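Local coordinates for putative methylthioribose-1-phosphate isomerase (Pyrococcus horikoshii OT3, PDB 6A34), which probably catalyses the interconversion of 5-methylthioribose 1-phosphate and 5-methylthioribulose 1-phosphate, an aldose–ketose type isomerization in the methionine salvage pathway, at residues 10-16 and 171-177; 167-172 and 210-215. All blocks are in the same frame, centred on the assembly; numbering follows the deposited sequence.

Contact 1. Residues 10-16 and 171-177; sequences LTKLPRT and SLATVHL
Residues 10-16, turning at Lys12 and extended from Leu13 to Arg15, run past a compact loop that opens with a 3-10 turn at 171-173. Arg15 faces His176 and Thr16 faces Val175, each pair 5.1 Å between CA atoms and locally antiparallel; Thr11 CA comes nearest to Leu177 CA (6.9 Å). His176, with chi1 at -144°, reaches across and donates from NE2 to Leu13 O (2.8 Å), which lies near the ring plane; one face of its imidazole is covered by Arg15 CG, 3.8 Å from the ring centroid in a CH-pi contact. Thr16 N donates to Val175 O (2.9 Å). In the m rotamer, Thr16 OG1 lies 2.7 Å from Ser171 O and 2.8 Å from Thr174 O, and a water links it to Pro14 O and Ser171 OG. Each segment braces itself: t-rotamer Thr11 makes an ST turn, OG1 accepting from Leu13 N (3.1 Å), and Ser171 OG, also t, accepts from Leu177 N (2.9 Å). Leu10 CB meets Leu177 CD2 at 4.1 Å. The contact joins the N-terminal region to the loop after strand 161-165, with Arg15 bridged to Asp141 of helix 125-157, Thr11 bonded to Asp218 just beyond helix 206-217, and Leu10 against Val186 of helix 180-189.

Contact 2. Residues 167-172 and 210-215; sequences CNAGSL and LSAWEY
Helix 206-217 presents one face, through residues 210-215, to the loop 167-172, which ends in the start of a 3-10 turn; Asn168 and Ser211 approach to 5.2 Å between CA atoms, Ser171 and Glu214 to 7.4 Å. Asn168 extends in the t rotamer toward the helix. Ser211 OG donates to Cys167 O (2.8 Å) and accepts from Asn168 ND2 (2.9 Å). The same amide nitrogen donates to Glu214 OE2 (3.1 Å), using both its protons, while Asn168 OD1 accepts from Arg57. The p rotamer of Glu214 carries its carboxylate to the backbone of the turn, where OE1 accepts from Ser171 N (2.8 Å) and OE2 from Leu172 N (3.1 Å); OE1 is also paired with Arg185 in a salt bridge. A CB on Gly170 would clash with Glu214 OE2, which sits 3.3 Å from Gly170 CA. A water accepts from Ala169 N (water O to N 2.9 Å), donates to Ser211 OG (water O to OG 2.9 Å) and lies 2.7 Å from Tyr215 OH. Leu172 CD1 adds apolar contacts with Leu210 CB and Trp213 CE3, both 4.1 Å. The arrangement, with a loop at the C-terminal end of central parallel strand 161-165 pinned to a flanking helix, is characteristic of Rossmann-like folds, and here fixes the carbonyl of Cys167, the predicted transition-state stabilizer, consistent with a role in placing that residue.

Contacts 1 and 2 lie 9 Å apart between centres and share Ser171 and Leu172, so one loop is held from two sides: by the N-terminal residues 10-16 and by helix residues 210-215. Those partners also meet directly, with Leu13 CD2 3.5 Å from Trp213 CH2 and Leu13 CD1 3.7 Å from Glu214 CB, while Ala173 CB lies 3.5 Å from Asn168 OD1. Contact 2 is the one that reaches the predicted active site: the side chain of Cys167 is about 4 Å from that of Lys258, and that of Asn168 about 3 Å from that of Arg57, both predicted substrate-binding residues. Contact 1 approaches it through Leu172, about 4 Å from Arg57 between side chains.

Contact 1. Residues 10-16 and 171-177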
loop_
_atom_site.group_PDB
_atom_site.type_symbol
_atom_site.label_atom_id
_atom_site.label_comp_id
_atom_site.label_asym_id
_atom_site.label_seq_id
_atom_site.Cartn_x
_atom_site.Cartn_y
_atom_site.Cartn_z
ATOM N N LEU A 10 -10.494 7.788 -28.570
ATOM C CA LEU A 10 -10.113 7.894 -27.135
ATOM C C LEU A 10 -9.154 6.772 -26.706
ATOM O O LEU A 10 -8.364 6.948 -25.788
ATOM C CB LEU A 10 -11.387 7.886 -26.289
ATOM C CG LEU A 10 -12.218 9.170 -26.358
ATOM C CD1 LEU A 10 -13.493 9.003 -25.564
ATOM C CD2 LEU A 10 -11.441 10.391 -25.872
ATOM N N THR A 11 -9.214 5.614 -27.370
ATOM C CA THR A 11 -8.383 4.471 -26.992
ATOM C C THR A 11 -7.982 3.689 -28.241
ATOM O O THR A 11 -8.682 3.719 -29.231
ATOM C CB THR A 11 -9.119 3.521 -26.040
ATOM O OG1 THR A 11 -8.165 2.580 -25.534
ATOM C CG2 THR A 11 -10.261 2.794 -26.721
ATOM N N LYS A 12 -6.874 2.960 -28.135
ATOM C CA LYS A 12 -6.420 2.053 -29.168
ATOM C C LYS A 12 -6.783 0.610 -28.803
ATOM O O LYS A 12 -6.579 -0.288 -29.581
ATOM C CB LYS A 12 -4.908 2.166 -29.348
ATOM C CG LYS A 12 -4.424 3.446 -30.012
ATOM C CD LYS A 12 -2.913 3.642 -29.867
ATOM C CE LYS A 12 -2.480 5.076 -30.108
ATOM N NZ LYS A 12 -1.530 5.553 -29.072
ATOM N N LEU A 13 -7.313 0.414 -27.599
ATOM C CA LEU A 13 -7.701 -0.878 -27.123
ATOM C C LEU A 13 -8.983 -1.310 -27.822
ATOM O O LEU A 13 -9.883 -0.488 -28.031
ATOM C CB LEU A 13 -7.947 -0.819 -25.608
ATOM C CG LEU A 13 -6.706 -0.698 -24.724
ATOM C CD1 LEU A 13 -7.104 -0.433 -23.281
ATOM C CD2 LEU A 13 -5.826 -1.935 -24.802
ATOM N N PRO A 14 -9.142 -2.627 -28.085
ATOM C CA PRO A 14 -10.440 -3.190 -28.444
ATOM C C PRO A 14 -11.349 -3.197 -27.214
ATOM O O PRO A 14 -10.872 -3.004 -26.078
ATOM C CB PRO A 14 -10.128 -4.652 -28.789
ATOM C CG PRO A 14 -8.971 -4.961 -27.860
ATOM C CD PRO A 14 -8.150 -3.682 -27.831
ATOM N N ARG A 15 -12.642 -3.433 -27.450
ATOM C CA ARG A 15 -13.579 -3.656 -26.393
ATOM C C ARG A 15 -13.056 -4.809 -25.526
ATOM O O ARG A 15 -12.379 -5.710 -26.004
ATOM C CB ARG A 15 -14.984 -3.858 -26.968
ATOM C CG ARG A 15 -15.734 -2.550 -27.150
ATOM C CD ARG A 15 -16.708 -2.347 -28.284
ATOM N NE ARG A 15 -18.042 -2.561 -27.796
ATOM C CZ ARG A 15 -19.178 -1.957 -28.155
ATOM N NH1 ARG A 15 -20.291 -2.593 -27.875
ATOM N NH2 ARG A 15 -19.250 -0.761 -28.706
ATOM N N THR A 16 -13.323 -4.691 -24.228
ATOM C CA THR A 16 -12.972 -5.667 -23.203
ATOM C C THR A 16 -13.637 -7.008 -23.516
ATOM O O THR A 16 -13.081 -8.051 -23.243
ATOM C CB THR A 16 -13.408 -5.155 -21.820
ATOM O OG1 THR A 16 -12.683 -3.949 -21.570
ATOM C CG2 THR A 16 -13.199 -6.160 -20.713
ATOM N N SER A 171 -10.825 0.997 -19.136
ATOM C CA SER A 171 -11.461 0.295 -20.204
ATOM C C SER A 171 -11.625 -1.171 -19.817
ATOM O O SER A 171 -12.638 -1.742 -20.051
ATOM C CB SER A 171 -10.678 0.459 -21.455
ATOM O OG SER A 171 -11.396 -0.005 -22.573
ATOM N N LEU A 172 -10.635 -1.730 -19.119
ATOM C CA LEU A 172 -10.684 -3.140 -18.716
ATOM C C LEU A 172 -11.808 -3.426 -17.704
ATOM O O LEU A 172 -12.219 -4.570 -17.577
ATOM C CB LEU A 172 -9.329 -3.518 -18.124
ATOM C CG LEU A 172 -8.146 -3.388 -19.076
ATOM C CD1 LEU A 172 -6.851 -3.598 -18.314
ATOM C CD2 LEU A 172 -8.263 -4.378 -20.225
ATOM N N ALA A 173 -12.276 -2.414 -16.960
ATOM C CA ALA A 173 -13.336 -2.615 -15.926
ATOM C C ALA A 173 -14.749 -2.438 -16.517
ATOM O O ALA A 173 -15.755 -2.518 -15.804
ATOM C CB ALA A 173 -13.129 -1.636 -14.784
ATOM N N THR A 174 -14.814 -2.139 -17.813
ATOM C CA THR A 174 -16.041 -1.891 -18.519
ATOM C C THR A 174 -15.977 -2.584 -19.888
ATOM O O THR A 174 -14.997 -3.266 -20.217
ATOM C CB THR A 174 -16.227 -0.379 -18.677
ATOM O OG1 THR A 174 -15.204 0.120 -19.541
ATOM C CG2 THR A 174 -16.150 0.336 -17.347
ATOM N N VAL A 175 -17.016 -2.353 -20.692
ATOM C CA VAL A 175 -17.067 -2.835 -22.048
ATOM C C VAL A 175 -16.060 -2.033 -22.857
ATOM O O VAL A 175 -15.317 -2.622 -23.630
ATOM C CB VAL A 175 -18.481 -2.757 -22.633
ATOM C CG1 VAL A 175 -18.513 -3.190 -24.089
ATOM C CG2 VAL A 175 -19.445 -3.556 -21.794
ATOM N N HIS A 176 -16.013 -0.714 -22.642
ATOM C CA HIS A 176 -15.007 0.126 -23.328
ATOM C C HIS A 176 -14.834 1.469 -22.590
ATOM O O HIS A 176 -15.784 1.998 -22.072
ATOM C CB HIS A 176 -15.389 0.269 -24.831
ATOM C CG HIS A 176 -14.230 0.295 -25.780
ATOM N ND1 HIS A 176 -14.308 0.937 -27.014
ATOM C CD2 HIS A 176 -12.957 -0.198 -25.670
ATOM C CE1 HIS A 176 -13.127 0.835 -27.625
ATOM N NE2 HIS A 176 -12.272 0.129 -26.816
ATOM N N LEU A 177 -13.588 1.961 -22.534
ATOM C CA LEU A 177 -13.204 3.347 -22.183
ATOM C C LEU A 177 -12.988 3.530 -20.671
ATOM O O LEU A 177 -12.017 4.223 -20.242
ATOM C CB LEU A 177 -14.259 4.338 -22.693
ATOM C CG LEU A 177 -14.538 4.303 -24.192
ATOM C CD1 LEU A 177 -15.572 5.355 -24.554
ATOM C CD2 LEU A 177 -13.266 4.512 -24.988
HETATM O O HOH W 1 -10.973 -2.360 -23.338
#

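Contact 2. Residues 167-172 and 210-215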
loop_
_atom_site.group_PDB
_atom_site.type_symbol
_atom_site.label_atom_id
_atom_site.label_comp_id
_atom_site.label_asym_id
_atom_site.label_seq_id
_atom_site.Cartn_x
_atom_site.Cartn_y
_atom_site.Cartn_z
ATOM N N CYS A 167 -7.127 2.172 -7.937
ATOM C CA CYS A 167 -7.673 0.926 -8.452
ATOM C C CYS A 167 -7.686 0.944 -9.981
ATOM O O CYS A 167 -6.826 1.589 -10.593
ATOM C CB CYS A 167 -9.071 0.630 -7.910
ATOM S SG CYS A 167 -9.407 -1.154 -7.889
ATOM N N ASN A 168 -8.640 0.191 -10.566
ATOM C CA ASN A 168 -8.887 0.142 -12.019
ATOM C C ASN A 168 -10.375 0.384 -12.311
ATOM O O ASN A 168 -11.234 -0.470 -12.006
ATOM C CB ASN A 168 -8.514 -1.191 -12.687
ATOM C CG ASN A 168 -8.733 -1.134 -14.190
ATOM O OD1 ASN A 168 -9.598 -1.833 -14.719
ATOM N ND2 ASN A 168 -7.981 -0.284 -14.884
ATOM N N ALA A 169 -10.622 1.533 -12.945
ATOM C CA ALA A 169 -11.911 1.962 -13.395
ATOM C C ALA A 169 -11.751 2.457 -14.830
ATOM O O ALA A 169 -12.408 3.412 -15.254
ATOM C CB ALA A 169 -12.462 3.029 -12.488
ATOM N N GLY A 170 -10.886 1.739 -15.558
ATOM C CA GLY A 170 -10.538 1.990 -16.954
ATOM C C GLY A 170 -11.333 1.104 -17.908
ATOM O O GLY A 170 -12.356 0.520 -17.537
ATOM N N SER A 171 -10.825 0.997 -19.136
ATOM C CA SER A 171 -11.461 0.295 -20.204
ATOM C C SER A 171 -11.625 -1.171 -19.817
ATOM O O SER A 171 -12.638 -1.742 -20.051
ATOM C CB SER A 171 -10.678 0.459 -21.455
ATOM O OG SER A 171 -11.396 -0.005 -22.573
ATOM N N LEU A 172 -10.635 -1.730 -19.119
ATOM C CA LEU A 172 -10.684 -3.140 -18.716
ATOM C C LEU A 172 -11.808 -3.426 -17.704
ATOM O O LEU A 172 -12.219 -4.570 -17.577
ATOM C CB LEU A 172 -9.329 -3.518 -18.124
ATOM C CG LEU A 172 -8.146 -3.388 -19.076
ATOM C CD1 LEU A 172 -6.851 -3.598 -18.314
ATOM C CD2 LEU A 172 -8.263 -4.378 -20.225
ATOM N N LEU A 210 -3.259 -3.424 -14.016
ATOM C CA LEU A 210 -4.316 -3.185 -14.984
ATOM C C LEU A 210 -4.298 -1.711 -15.415
ATOM O O LEU A 210 -4.042 -1.442 -16.599
ATOM C CB LEU A 210 -5.658 -3.614 -14.387
ATOM C CG LEU A 210 -5.736 -5.095 -14.038
ATOM C CD1 LEU A 210 -7.108 -5.465 -13.517
ATOM C CD2 LEU A 210 -5.394 -5.949 -15.231
ATOM N N SER A 211 -4.485 -0.769 -14.477
ATOM C CA SER A 211 -4.549 0.633 -14.861
ATOM C C SER A 211 -3.224 1.036 -15.539
ATOM O O SER A 211 -3.227 1.719 -16.597
ATOM C CB SER A 211 -4.895 1.533 -13.686
ATOM O OG SER A 211 -6.260 1.406 -13.307
ATOM N N ALA A 212 -2.082 0.648 -14.941
ATOM C CA ALA A 212 -0.781 1.140 -15.431
ATOM C C ALA A 212 -0.592 0.674 -16.901
ATOM O O ALA A 212 -0.097 1.416 -17.757
ATOM C CB ALA A 212 0.337 0.706 -14.504
ATOM N N TRP A 213 -1.054 -0.548 -17.183
ATOM C CA TRP A 213 -0.974 -1.163 -18.465
ATOM C C TRP A 213 -1.857 -0.433 -19.493
ATOM O O TRP A 213 -1.339 0.045 -20.480
ATOM C CB TRP A 213 -1.326 -2.646 -18.358
ATOM C CG TRP A 213 -1.189 -3.296 -19.688
ATOM C CD1 TRP A 213 -0.040 -3.773 -20.235
ATOM C CD2 TRP A 213 -2.206 -3.412 -20.696
ATOM N NE1 TRP A 213 -0.281 -4.196 -21.509
ATOM C CE2 TRP A 213 -1.597 -4.008 -21.821
ATOM C CE3 TRP A 213 -3.565 -3.086 -20.760
ATOM C CZ2 TRP A 213 -2.295 -4.279 -23.000
ATOM C CZ3 TRP A 213 -4.264 -3.376 -21.919
ATOM C CH2 TRP A 213 -3.634 -3.955 -23.025
ATOM N N GLU A 214 -3.167 -0.326 -19.252
ATOM C CA GLU A 214 -4.074 0.241 -20.274
ATOM C C GLU A 214 -3.786 1.725 -20.517
ATOM O O GLU A 214 -3.921 2.164 -21.643
ATOM C CB GLU A 214 -5.559 0.029 -19.977
ATOM C CG GLU A 214 -6.059 0.512 -18.620
ATOM C CD GLU A 214 -7.579 0.627 -18.610
ATOM O OE1 GLU A 214 -8.081 1.476 -19.370
ATOM O OE2 GLU A 214 -8.270 -0.199 -17.937
ATOM N N TYR A 215 -3.433 2.499 -19.473
ATOM C CA TYR A 215 -3.268 3.929 -19.680
ATOM C C TYR A 215 -1.946 4.159 -20.403
ATOM O O TYR A 215 -1.821 5.088 -21.233
ATOM C CB TYR A 215 -3.381 4.728 -18.376
ATOM C CG TYR A 215 -4.743 4.689 -17.723
ATOM C CD1 TYR A 215 -5.900 4.858 -18.470
ATOM C CD2 TYR A 215 -4.890 4.455 -16.363
ATOM C CE1 TYR A 215 -7.157 4.821 -17.887
ATOM C CE2 TYR A 215 -6.139 4.419 -15.766
ATOM C CZ TYR A 215 -7.283 4.601 -16.527
ATOM O OH TYR A 215 -8.531 4.540 -15.965
HETATM O O HOH W 2 -8.415 3.337 -13.561
#